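Local coordinates for PG_0823 protein (Porphyromonas gingivalis, PDB 2FSW) that probably binds DNA as a dimeric winged helix-turn-helix transcriptional regulator of the HxlR family, at residues E90-L93 with P94-E98; K54-I57 with D58-F62; G42-K45 with R46-G50; F32-R36 with R37-Y41. One frame throughout, in Å; residues are numbered along the deposited sequence. Where two conformers were deposited one is given.

Contact 1: residues E90-L93 with P94-E98; sequences EKVL and PIIDE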
loop_
_atom_site.group_PDB
_atom_site.type_symbol
_atom_site.label_atom_id
_atom_site.label_comp_id
_atom_site.label_asym_id
_atom_site.label_seq_id
_atom_site.Cartn_x
_atom_site.Cartn_y
_atom_site.Cartn_z
ATOM N N GLU B 90 -8.917 -0.705 -12.871
ATOM C CA GLU B 90 -10.071 -0.016 -12.312
ATOM C C GLU B 90 -10.528 -0.664 -10.989
ATOM O O GLU B 90 -11.108 0.018 -10.149
ATOM C CB GLU B 90 -11.216 0.095 -13.339
ATOM C CG GLU B 90 -11.026 1.188 -14.426
ATOM C CD GLU B 90 -12.113 1.163 -15.527
ATOM O OE1 GLU B 90 -11.773 1.302 -16.726
ATOM O OE2 GLU B 90 -13.314 1.003 -15.214
ATOM N N LYS B 91 -10.257 -1.964 -10.807
ATOM C CA LYS B 91 -10.581 -2.671 -9.551
ATOM C C LYS B 91 -9.710 -2.261 -8.355
ATOM O O LYS B 91 -9.986 -2.666 -7.205
ATOM C CB LYS B 91 -10.495 -4.197 -9.709
ATOM C CG LYS B 91 -11.329 -4.783 -10.835
ATOM C CD LYS B 91 -12.775 -4.846 -10.443
ATOM C CE LYS B 91 -13.562 -5.649 -11.442
ATOM N NZ LYS B 91 -13.244 -7.093 -11.284
ATOM N N VAL B 92 -8.649 -1.511 -8.632
ATOM C CA VAL B 92 -7.781 -0.942 -7.575
ATOM C C VAL B 92 -8.355 0.353 -6.977
ATOM O O VAL B 92 -8.075 0.684 -5.833
ATOM C CB VAL B 92 -6.343 -0.687 -8.118
ATOM C CG1 VAL B 92 -5.406 -0.199 -7.024
ATOM C CG2 VAL B 92 -5.811 -1.943 -8.754
ATOM N N LEU B 93 -9.179 1.071 -7.738
ATOM C CA LEU B 93 -9.763 2.334 -7.251
ATOM C C LEU B 93 -10.521 2.265 -5.917
ATOM O O LEU B 93 -10.418 3.198 -5.134
ATOM C CB LEU B 93 -10.595 3.034 -8.346
ATOM C CG LEU B 93 -9.766 3.490 -9.572
ATOM C CD1 LEU B 93 -10.692 3.988 -10.701
ATOM C CD2 LEU B 93 -8.687 4.543 -9.250
ATOM N N PRO B 94 -11.291 1.183 -5.643
ATOM C CA PRO B 94 -11.873 1.057 -4.291
ATOM C C PRO B 94 -10.864 1.020 -3.132
ATOM O O PRO B 94 -11.176 1.487 -2.031
ATOM C CB PRO B 94 -12.660 -0.268 -4.371
ATOM C CG PRO B 94 -12.950 -0.436 -5.801
ATOM C CD PRO B 94 -11.729 0.071 -6.506
ATOM N N ILE B 95 -9.678 0.466 -3.362
ATOM C CA ILE B 95 -8.615 0.476 -2.351
ATOM C C ILE B 95 -8.175 1.919 -2.107
ATOM O O ILE B 95 -7.993 2.338 -0.970
ATOM C CB ILE B 95 -7.354 -0.363 -2.791
ATOM C CG1 ILE B 95 -7.720 -1.846 -3.013
ATOM C CG2 ILE B 95 -6.171 -0.192 -1.753
ATOM C CD1 ILE B 95 -6.785 -2.574 -3.966
ATOM N N ILE B 96 -8.016 2.655 -3.202
ATOM C CA ILE B 96 -7.536 4.013 -3.195
ATOM C C ILE B 96 -8.538 4.990 -2.564
ATOM O O ILE B 96 -8.132 5.887 -1.821
ATOM C CB ILE B 96 -7.103 4.417 -4.616
ATOM C CG1 ILE B 96 -5.816 3.637 -4.978
ATOM C CG2 ILE B 96 -6.880 5.947 -4.718
ATOM C CD1 ILE B 96 -5.417 3.759 -6.490
ATOM N N ASP B 97 -9.826 4.816 -2.850
ATOM C CA ASP B 97 -10.890 5.541 -2.147
ATOM C C ASP B 97 -10.738 5.425 -0.634
ATOM O O ASP B 97 -10.848 6.425 0.097
ATOM C CB ASP B 97 -12.270 4.972 -2.510
ATOM C CG ASP B 97 -12.716 5.344 -3.908
ATOM O OD1 ASP B 97 -12.142 6.272 -4.503
ATOM O OD2 ASP B 97 -13.687 4.722 -4.394
ATOM N N GLU B 98 -10.493 4.201 -0.165
ATOM C CA GLU B 98 -10.308 3.991 1.253
ATOM C C GLU B 98 -9.019 4.650 1.802
ATOM O O GLU B 98 -9.009 5.111 2.948
ATOM C CB GLU B 98 -10.371 2.493 1.621
ATOM C CG GLU B 98 -11.746 1.832 1.541
ATOM C CD GLU B 98 -12.865 2.533 2.344
ATOM O OE1 GLU B 98 -12.675 3.021 3.487
ATOM O OE2 GLU B 98 -13.990 2.576 1.815
#
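Val92 and Leu93 offer the carbonyl oxygens on which the first turn of helix 93-106 is built. Asp97 N donates to Leu93 O at 2.9 Å; Ile96 N reaches Val92 O at 3.3 Å, and Ile95 N adds a weak bond to the same oxygen. Just before, a type I beta turn from Glu90 to Leu93 carries the chain out of helix 87-90, with Leu93 N bonded to Glu90 O.

Pro94 fits this first turn because a helix start asks no N-H of it. Its CD rests 3.3 Å from Lys91 O, while on the other side of the peptide it meets Leu93 CB at 3.7 Å.

Among the apolar side chains, Val92 CG1 does the touching. Placed opposite the backbone N (chi1 -176°), this methyl lies 4.0 Å from Ile96 CD1 and 4.1 Å from Ile95 CD1, the beta-branched chains crossing at a slant. The group continues into Leu28 and Ile31 of helix 27-34 and Phe22 of helix 14-22, and Val92 also packs on Phe102 of the second subunit. Leu93 turns instead to Leu85 of strand 80-85.

Asp97 lies on the exposed side, its CG 3.4 Å from Leu93 O. A carboxylate near the helix N-terminus probably interacts favourably with the helix dipole. The chemistry thus divides the turn into a greasy face, buried toward the core and the dimer partner, and an outer side where the charged Asp97 is exposed.

Contact 2: residues K54-I57 with D58-F62; sequences KMLI and DELKF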
loop_
_atom_site.group_PDB
_atom_site.type_symbol
_atom_site.label_atom_id
_atom_site.label_comp_id
_atom_site.label_asym_id
_atom_site.label_seq_id
_atom_site.Cartn_x
_atom_site.Cartn_y
_atom_site.Cartn_z
ATOM N N LYS B 54 13.245 8.135 -13.872
ATOM C CA LYS B 54 13.489 6.695 -13.741
ATOM C C LYS B 54 12.428 5.974 -12.903
ATOM O O LYS B 54 11.921 4.924 -13.314
ATOM C CB LYS B 54 14.884 6.403 -13.192
ATOM C CG LYS B 54 15.443 5.090 -13.717
ATOM C CD LYS B 54 15.955 4.192 -12.597
ATOM C CE LYS B 54 16.584 2.931 -13.182
ATOM N NZ LYS B 54 16.633 1.818 -12.194
HETATM N N MSE B 55 12.104 6.542 -11.741
HETATM C CA MSE B 55 11.035 6.021 -10.884
HETATM C C MSE B 55 9.761 5.818 -11.698
HETATM O O MSE B 55 9.210 4.720 -11.725
HETATM C CB MSE B 55 10.762 6.962 -9.704
HETATM C CG MSE B 55 11.841 6.985 -8.628
HETATM SE SE MSE B 55 11.670 8.540 -7.452
HETATM C CE MSE B 55 13.443 8.484 -6.617
ATOM N N LEU B 56 9.338 6.871 -12.397
ATOM C CA LEU B 56 8.093 6.862 -13.185
ATOM C C LEU B 56 8.012 5.764 -14.249
ATOM O O LEU B 56 7.007 5.060 -14.323
ATOM C CB LEU B 56 7.811 8.227 -13.834
ATOM C CG LEU B 56 6.386 8.824 -13.815
ATOM C CD1 LEU B 56 6.069 9.576 -15.099
ATOM C CD2 LEU B 56 5.241 7.819 -13.510
ATOM N N ILE B 57 9.060 5.606 -15.059
ATOM C CA ILE B 57 8.983 4.685 -16.206
ATOM C C ILE B 57 9.187 3.209 -15.853
ATOM O O ILE B 57 8.684 2.329 -16.555
ATOM C CB ILE B 57 9.882 5.101 -17.418
ATOM C CG1 ILE B 57 11.227 4.350 -17.448
ATOM C CG2 ILE B 57 10.031 6.614 -17.523
ATOM C CD1 ILE B 57 12.237 4.760 -16.402
ATOM N N ASP B 58 9.940 2.942 -14.787
ATOM C CA ASP B 58 10.053 1.581 -14.270
ATOM C C ASP B 58 8.697 1.176 -13.685
ATOM O O ASP B 58 8.222 0.059 -13.899
ATOM C CB ASP B 58 11.158 1.477 -13.217
ATOM C CG ASP B 58 12.549 1.720 -13.790
ATOM O OD1 ASP B 58 13.460 1.990 -12.977
ATOM O OD2 ASP B 58 12.749 1.639 -15.031
ATOM N N GLU B 59 8.069 2.111 -12.980
ATOM C CA GLU B 59 6.742 1.894 -12.400
ATOM C C GLU B 59 5.664 1.777 -13.486
ATOM O O GLU B 59 4.832 0.877 -13.444
ATOM C CB GLU B 59 6.419 2.996 -11.389
ATOM C CG GLU B 59 5.297 2.659 -10.429
ATOM C CD GLU B 59 5.678 1.605 -9.417
ATOM O OE1 GLU B 59 6.632 1.831 -8.636
ATOM O OE2 GLU B 59 5.005 0.554 -9.397
ATOM N N LEU B 60 5.702 2.663 -14.477
ATOM C CA LEU B 60 4.821 2.545 -15.646
ATOM C C LEU B 60 4.990 1.207 -16.374
ATOM O O LEU B 60 4.001 0.608 -16.790
ATOM C CB LEU B 60 5.002 3.723 -16.615
ATOM C CG LEU B 60 4.414 5.078 -16.180
ATOM C CD1 LEU B 60 4.869 6.213 -17.110
ATOM C CD2 LEU B 60 2.881 5.057 -16.036
ATOM N N LYS B 61 6.232 0.736 -16.503
ATOM C CA LYS B 61 6.507 -0.571 -17.118
ATOM C C LYS B 61 5.948 -1.714 -16.276
ATOM O O LYS B 61 5.278 -2.607 -16.792
ATOM C CB LYS B 61 8.009 -0.792 -17.342
ATOM C CG LYS B 61 8.304 -2.113 -18.054
ATOM C CD LYS B 61 9.731 -2.642 -17.855
ATOM C CE LYS B 61 9.979 -3.280 -16.466
ATOM N NZ LYS B 61 8.774 -3.687 -15.636
ATOM N N PHE B 62 6.243 -1.678 -14.981
ATOM C CA PHE B 62 5.721 -2.649 -14.017
ATOM C C PHE B 62 4.196 -2.791 -14.135
ATOM O O PHE B 62 3.687 -3.892 -14.337
ATOM C CB PHE B 62 6.166 -2.244 -12.606
ATOM C CG PHE B 62 5.648 -3.130 -11.510
ATOM C CD1 PHE B 62 6.234 -4.374 -11.263
ATOM C CD2 PHE B 62 4.598 -2.702 -10.692
ATOM C CE1 PHE B 62 5.763 -5.191 -10.229
ATOM C CE2 PHE B 62 4.120 -3.510 -9.662
ATOM C CZ PHE B 62 4.706 -4.756 -9.430
#
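Leu56 and Leu60, one helical turn apart, carry the apolar contact: Leu56 CD2 lies against Leu60 CG at 3.9 Å. Beneath them Leu60 N donates to Leu56 O at 2.7 Å, a short bond that ties the two residues together. On the outer face Lys54 folds its chain over Asp58, and a bend at chi2 (-129°) helps bring the end of the aliphatic chain across the carboxylate. Lys54 NZ is 3.3 Å from Asp58 OD1, a long salt bridge whose hydrogen bond is weak, and CE is equally near that oxygen. The other carboxylate oxygen, Asp58 OD2, has Ile57 CD1 at 3.4 Å.

The next shell is backbone: Asp58 N to Lys54 O (3.2 Å) and Glu59 N to Met55 O (3.1 Å) hold these side chains at helical spacing. Further out, Tyr41 and Leu44 cover the leucines, Ile30 touches Leu56, and Glu59 OE2 is bonded to Thr27 OG1, which ties the acid to the start of helix 27-34.

Leucines suit the buried stripe and charged residues the wet one. Helix 53-65 has the place of the recognition helix in a helix-turn-helix; the weak ion pair would probably cost little to open, whereas the leucine side is anchored.

Contact 3: residues G42-K45 with R46-G50; sequences GELK and RAIPG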
loop_
_atom_site.group_PDB
_atom_site.type_symbol
_atom_site.label_atom_id
_atom_site.label_comp_id
_atom_site.label_asym_id
_atom_site.label_seq_id
_atom_site.Cartn_x
_atom_site.Cartn_y
_atom_site.Cartn_z
ATOM N N GLY B 42 3.624 13.258 -19.552
ATOM C CA GLY B 42 4.082 14.528 -18.990
ATOM C C GLY B 42 3.137 15.102 -17.952
ATOM O O GLY B 42 3.584 15.645 -16.947
ATOM N N GLU B 43 1.831 14.999 -18.211
ATOM C CA GLU B 43 0.811 15.409 -17.244
ATOM C C GLU B 43 0.898 14.547 -15.978
ATOM O O GLU B 43 0.792 15.066 -14.862
ATOM C CB GLU B 43 -0.590 15.301 -17.850
ATOM C CG GLU B 43 -1.018 16.471 -18.713
ATOM C CD GLU B 43 -2.330 16.215 -19.460
ATOM O OE1 GLU B 43 -2.919 15.108 -19.337
ATOM O OE2 GLU B 43 -2.770 17.132 -20.192
ATOM N N LEU B 44 1.111 13.242 -16.174
ATOM C CA LEU B 44 1.201 12.264 -15.082
ATOM C C LEU B 44 2.384 12.617 -14.188
ATOM O O LEU B 44 2.240 12.712 -12.971
ATOM C CB LEU B 44 1.352 10.838 -15.636
ATOM C CG LEU B 44 0.704 9.614 -14.954
ATOM C CD1 LEU B 44 1.485 8.338 -15.292
ATOM C CD2 LEU B 44 0.525 9.747 -13.438
ATOM N N LYS B 45 3.544 12.854 -14.801
ATOM C CA LYS B 45 4.740 13.248 -14.050
ATOM C C LYS B 45 4.532 14.535 -13.255
ATOM O O LYS B 45 4.975 14.636 -12.106
ATOM C CB LYS B 45 5.959 13.386 -14.966
ATOM C CG LYS B 45 7.260 13.309 -14.193
ATOM C CD LYS B 45 8.450 13.661 -15.040
ATOM C CE LYS B 45 9.562 14.205 -14.168
ATOM N NZ LYS B 45 10.527 14.981 -14.984
ATOM N N ARG B 46 3.851 15.508 -13.862
ATOM C CA ARG B 46 3.522 16.757 -13.171
ATOM C C ARG B 46 2.430 16.596 -12.109
ATOM O O ARG B 46 2.349 17.403 -11.181
ATOM C CB ARG B 46 3.163 17.861 -14.167
ATOM C CG ARG B 46 4.385 18.610 -14.708
ATOM C CD ARG B 46 3.993 19.755 -15.625
ATOM N NE ARG B 46 3.146 19.303 -16.729
ATOM C CZ ARG B 46 3.585 18.937 -17.933
ATOM N NH1 ARG B 46 4.883 18.957 -18.221
ATOM N NH2 ARG B 46 2.714 18.538 -18.855
ATOM N N ALA B 47 1.607 15.549 -12.238
ATOM C CA ALA B 47 0.579 15.229 -11.243
ATOM C C ALA B 47 1.154 14.580 -9.968
ATOM O O ALA B 47 0.468 14.494 -8.943
ATOM C CB ALA B 47 -0.507 14.362 -11.862
ATOM N N ILE B 48 2.410 14.133 -10.036
ATOM C CA ILE B 48 3.129 13.571 -8.882
ATOM C C ILE B 48 4.524 14.222 -8.757
ATOM O O ILE B 48 5.539 13.595 -9.088
ATOM C CB ILE B 48 3.259 12.015 -8.966
ATOM C CG1 ILE B 48 1.928 11.378 -9.416
ATOM C CG2 ILE B 48 3.700 11.438 -7.621
ATOM C CD1 ILE B 48 2.002 9.923 -9.824
ATOM N N PRO B 49 4.582 15.484 -8.286
ATOM C CA PRO B 49 5.879 16.169 -8.233
ATOM C C PRO B 49 6.817 15.551 -7.199
ATOM O O PRO B 49 6.413 15.288 -6.059
ATOM C CB PRO B 49 5.505 17.608 -7.854
ATOM C CG PRO B 49 4.202 17.467 -7.135
ATOM C CD PRO B 49 3.486 16.338 -7.793
ATOM N N GLY B 50 8.057 15.309 -7.615
ATOM C CA GLY B 50 9.067 14.707 -6.751
ATOM C C GLY B 50 9.485 13.325 -7.217
ATOM O O GLY B 50 10.562 12.848 -6.860
#
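Gly42 O accepts from Arg46 N at 3.1 Å and Glu43 O from Ala47 N at 2.8 Å, the last regular turn of helix 41-47, after which Ile48 N makes only weak bonds to Leu44 O and Lys45 O as the chain leaves the helix toward Pro49.

Arg46 curls back along the helix through a bend at chi3 (-56°), which lays its guanidinium flat over the backbone of Gly42. Gly42 O lies over the centre of that group, 3.4 Å from Arg46 CZ, so the carbonyl, already bonded to Arg46 N, also has the cationic face above it. Gly42, with no side chain, lets the guanidinium lie close over its backbone. Glu43 OE2 is 5.8 Å from Arg46 NH2, a separation at which opposite charges may attract but do not pair.

On the inner side Leu44 and Ile48 run side by side in the same direction, with Leu44 CD2 and Ile48 CD1 in contact at 3.9 Å. Ala47, small and buried, packs against Gln33 of helix 27-34.

Leu44 and Ile48 pack on Gln33 as well, and Leu44 also on Leu60 of helix 53-65. Lys45 spans the turn of the helix-turn-helix through a salt bridge to Glu53, while Pro49 O is bonded to Arg16 of the second subunit, where the end of the helix meets the partner chain.

Contact 4: residues F32-R36 with R37-Y41; sequences FQINR and RIIRY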
loop_
_atom_site.group_PDB
_atom_site.type_symbol
_atom_site.label_atom_id
_atom_site.label_comp_id
_atom_site.label_asym_id
_atom_site.label_seq_id
_atom_site.Cartn_x
_atom_site.Cartn_y
_atom_site.Cartn_z
ATOM N N PHE B 32 -4.002 6.198 -8.782
ATOM C CA PHE B 32 -4.822 7.330 -8.319
ATOM C C PHE B 32 -4.875 8.468 -9.344
ATOM O O PHE B 32 -5.956 8.959 -9.684
ATOM C CB PHE B 32 -4.337 7.843 -6.945
ATOM C CG PHE B 32 -5.123 9.031 -6.409
ATOM C CD1 PHE B 32 -6.513 8.952 -6.224
ATOM C CD2 PHE B 32 -4.471 10.211 -6.057
ATOM C CE1 PHE B 32 -7.243 10.029 -5.715
ATOM C CE2 PHE B 32 -5.188 11.301 -5.544
ATOM C CZ PHE B 32 -6.575 11.213 -5.378
ATOM N N GLN B 33 -3.713 8.864 -9.856
ATOM C CA GLN B 33 -3.633 9.975 -10.807
ATOM C C GLN B 33 -4.238 9.667 -12.184
ATOM O O GLN B 33 -5.002 10.474 -12.725
ATOM C CB GLN B 33 -2.204 10.546 -10.902
ATOM C CG GLN B 33 -1.853 11.461 -9.726
ATOM C CD GLN B 33 -2.815 12.649 -9.592
ATOM O OE1 GLN B 33 -3.423 13.097 -10.574
ATOM N NE2 GLN B 33 -2.959 13.154 -8.379
ATOM N N ILE B 34 -3.917 8.500 -12.737
ATOM C CA ILE B 34 -4.586 8.064 -13.965
ATOM C C ILE B 34 -6.114 8.065 -13.771
ATOM O O ILE B 34 -6.832 8.739 -14.520
ATOM C CB ILE B 34 -4.087 6.689 -14.463
ATOM C CG1 ILE B 34 -2.583 6.743 -14.794
ATOM C CG2 ILE B 34 -4.876 6.260 -15.698
ATOM C CD1 ILE B 34 -1.925 5.348 -14.904
ATOM N N ASN B 35 -6.597 7.339 -12.758
ATOM C CA ASN B 35 -8.018 7.302 -12.426
ATOM C C ASN B 35 -8.844 6.828 -13.640
ATOM O O ASN B 35 -8.504 5.831 -14.280
ATOM C CB ASN B 35 -8.486 8.677 -11.903
ATOM C CG ASN B 35 -9.385 8.575 -10.666
ATOM O OD1 ASN B 35 -8.915 8.694 -9.514
ATOM N ND2 ASN B 35 -10.680 8.369 -10.893
ATOM N N ARG B 36 -9.899 7.567 -13.965
ATOM C CA ARG B 36 -10.863 7.162 -14.983
ATOM C C ARG B 36 -10.745 7.989 -16.245
ATOM O O ARG B 36 -11.722 8.181 -16.969
ATOM C CB ARG B 36 -12.277 7.273 -14.432
ATOM C CG ARG B 36 -12.556 6.296 -13.331
ATOM C CD ARG B 36 -13.933 6.520 -12.755
ATOM N NE ARG B 36 -13.970 6.004 -11.396
ATOM C CZ ARG B 36 -14.245 4.745 -11.082
ATOM N NH1 ARG B 36 -14.530 3.868 -12.045
ATOM N NH2 ARG B 36 -14.232 4.371 -9.807
ATOM N N ARG B 37 -9.544 8.479 -16.502
ATOM C CA ARG B 37 -9.304 9.312 -17.656
ATOM C C ARG B 37 -8.044 8.889 -18.397
ATOM O O ARG B 37 -7.368 7.936 -18.012
ATOM C CB ARG B 37 -9.273 10.803 -17.265
ATOM C CG ARG B 37 -8.445 11.172 -16.051
ATOM C CD ARG B 37 -6.974 11.315 -16.365
ATOM N NE ARG B 37 -6.217 11.586 -15.141
ATOM C CZ ARG B 37 -5.872 12.804 -14.718
ATOM N NH1 ARG B 37 -6.196 13.880 -15.423
ATOM N NH2 ARG B 37 -5.194 12.948 -13.586
ATOM N N ILE B 38 -7.774 9.590 -19.488
ATOM C CA ILE B 38 -6.584 9.390 -20.291
ATOM C C ILE B 38 -5.611 10.489 -19.913
ATOM O O ILE B 38 -5.957 11.681 -19.913
ATOM C CB ILE B 38 -6.892 9.509 -21.802
ATOM C CG1 ILE B 38 -8.200 8.778 -22.173
ATOM C CG2 ILE B 38 -5.685 9.086 -22.644
ATOM C CD1 ILE B 38 -8.125 7.259 -22.200
ATOM N N ILE B 39 -4.388 10.089 -19.595
ATOM C CA ILE B 39 -3.377 11.042 -19.178
ATOM C C ILE B 39 -2.074 10.821 -19.936
ATOM O O ILE B 39 -1.579 9.685 -20.041
ATOM C CB ILE B 39 -3.180 11.031 -17.628
ATOM C CG1 ILE B 39 -2.274 12.186 -17.173
ATOM C CG2 ILE B 39 -2.684 9.659 -17.136
ATOM C CD1 ILE B 39 -2.374 12.508 -15.675
ATOM N N ARG B 40 -1.549 11.912 -20.493
ATOM C CA ARG B 40 -0.230 11.933 -21.118
ATOM C C ARG B 40 0.843 11.724 -20.064
ATOM O O ARG B 40 0.683 12.163 -18.927
ATOM C CB ARG B 40 0.014 13.273 -21.817
ATOM C CG ARG B 40 -0.097 13.239 -23.338
ATOM C CD ARG B 40 0.922 14.181 -23.991
ATOM N NE ARG B 40 2.304 13.790 -23.686
ATOM C CZ ARG B 40 3.101 14.419 -22.829
ATOM N NH1 ARG B 40 2.680 15.500 -22.185
ATOM N NH2 ARG B 40 4.327 13.964 -22.618
ATOM N N TYR B 41 1.929 11.058 -20.446
ATOM C CA TYR B 41 3.095 10.878 -19.575
ATOM C C TYR B 41 3.501 12.151 -18.820
ATOM O O TYR B 41 3.718 12.118 -17.614
ATOM C CB TYR B 41 4.300 10.401 -20.401
ATOM C CG TYR B 41 5.577 10.354 -19.608
ATOM C CD1 TYR B 41 5.940 9.203 -18.915
ATOM C CD2 TYR B 41 6.410 11.468 -19.522
ATOM C CE1 TYR B 41 7.106 9.154 -18.167
ATOM C CE2 TYR B 41 7.577 11.433 -18.774
ATOM C CZ TYR B 41 7.915 10.271 -18.102
ATOM O OH TYR B 41 9.065 10.216 -17.359
HETATM O O HOH W 1 -8.335 5.586 -16.949
#
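Arg37 reaches back to the end of helix 27-34 and grips the carbonyl of Gln33 side-on, with NH2 at 2.6 Å and NE at 2.9 Å from Gln33 O. That oxygen lies only 2° out of the guanidinium plane, so both donors address it from one edge. NE also makes a weak bond to Ile34 O at 3.0 Å. The chain gets there because CG sits between backbone N and carbonyl carbon (chi1 47°) and a further bend at chi2 folds it inward. A long, multi-donor side chain suits the place, since carbonyls at a helix C-terminus lack the next turn's N-H groups, and a positive charge there probably also interacts favourably with the helix dipole.

This close-fitting part is completed by isoleucines: Ile34 CG1 meets Ile39 CG2 at 3.7 Å, the two chains nearly at right angles, and Ile39 CD1 covers part of one guanidinium face.

The other side is looser. A type II' turn from Ile34 to Arg37 reverses the chain, with Asn35 taking positive phi (57°), which asparagine tolerates well. Its closing bond, Arg37 N to Ile34 O, is weak at 3.4 Å. Water 1 spans the turn, donating to Asn35 O at 2.7 Å and to Arg37 O at 2.8 Å. Arg36 extends on the exposed side toward Leu93.

Beyond the turn, Ile39 pairs through its backbone with Tyr83 of strand 80-85, and its side chain touches Leu44 of helix 41-47. Gln33 packs on that helix too, while its NE2 bonds to Ser9 and Lys7 of the second subunit.

In the fold
Along the chain the order is contact 4, 3, 2, then 1, all inside one HxlR-like helix-turn-helix unit. Contact 4 joins helix 27-34 to edge strand 39-40, which leads directly into helix 41-47 of contact 3; their centres are about 11 Å apart. Helices 41-47 and 53-65 form the helix-turn-helix, and contacts 3 and 2 meet where Leu44 CD1 touches Leu60 CD2 at 3.6 Å. Contact 1 lies about 20 Å from contacts 2 and 3 between centres, joined to contact 4 through Phe32 and Ile96. Contacts 1, 3 and 4 reach the second subunit; contact 2 does not, consistent with a recognition helix kept available for DNA.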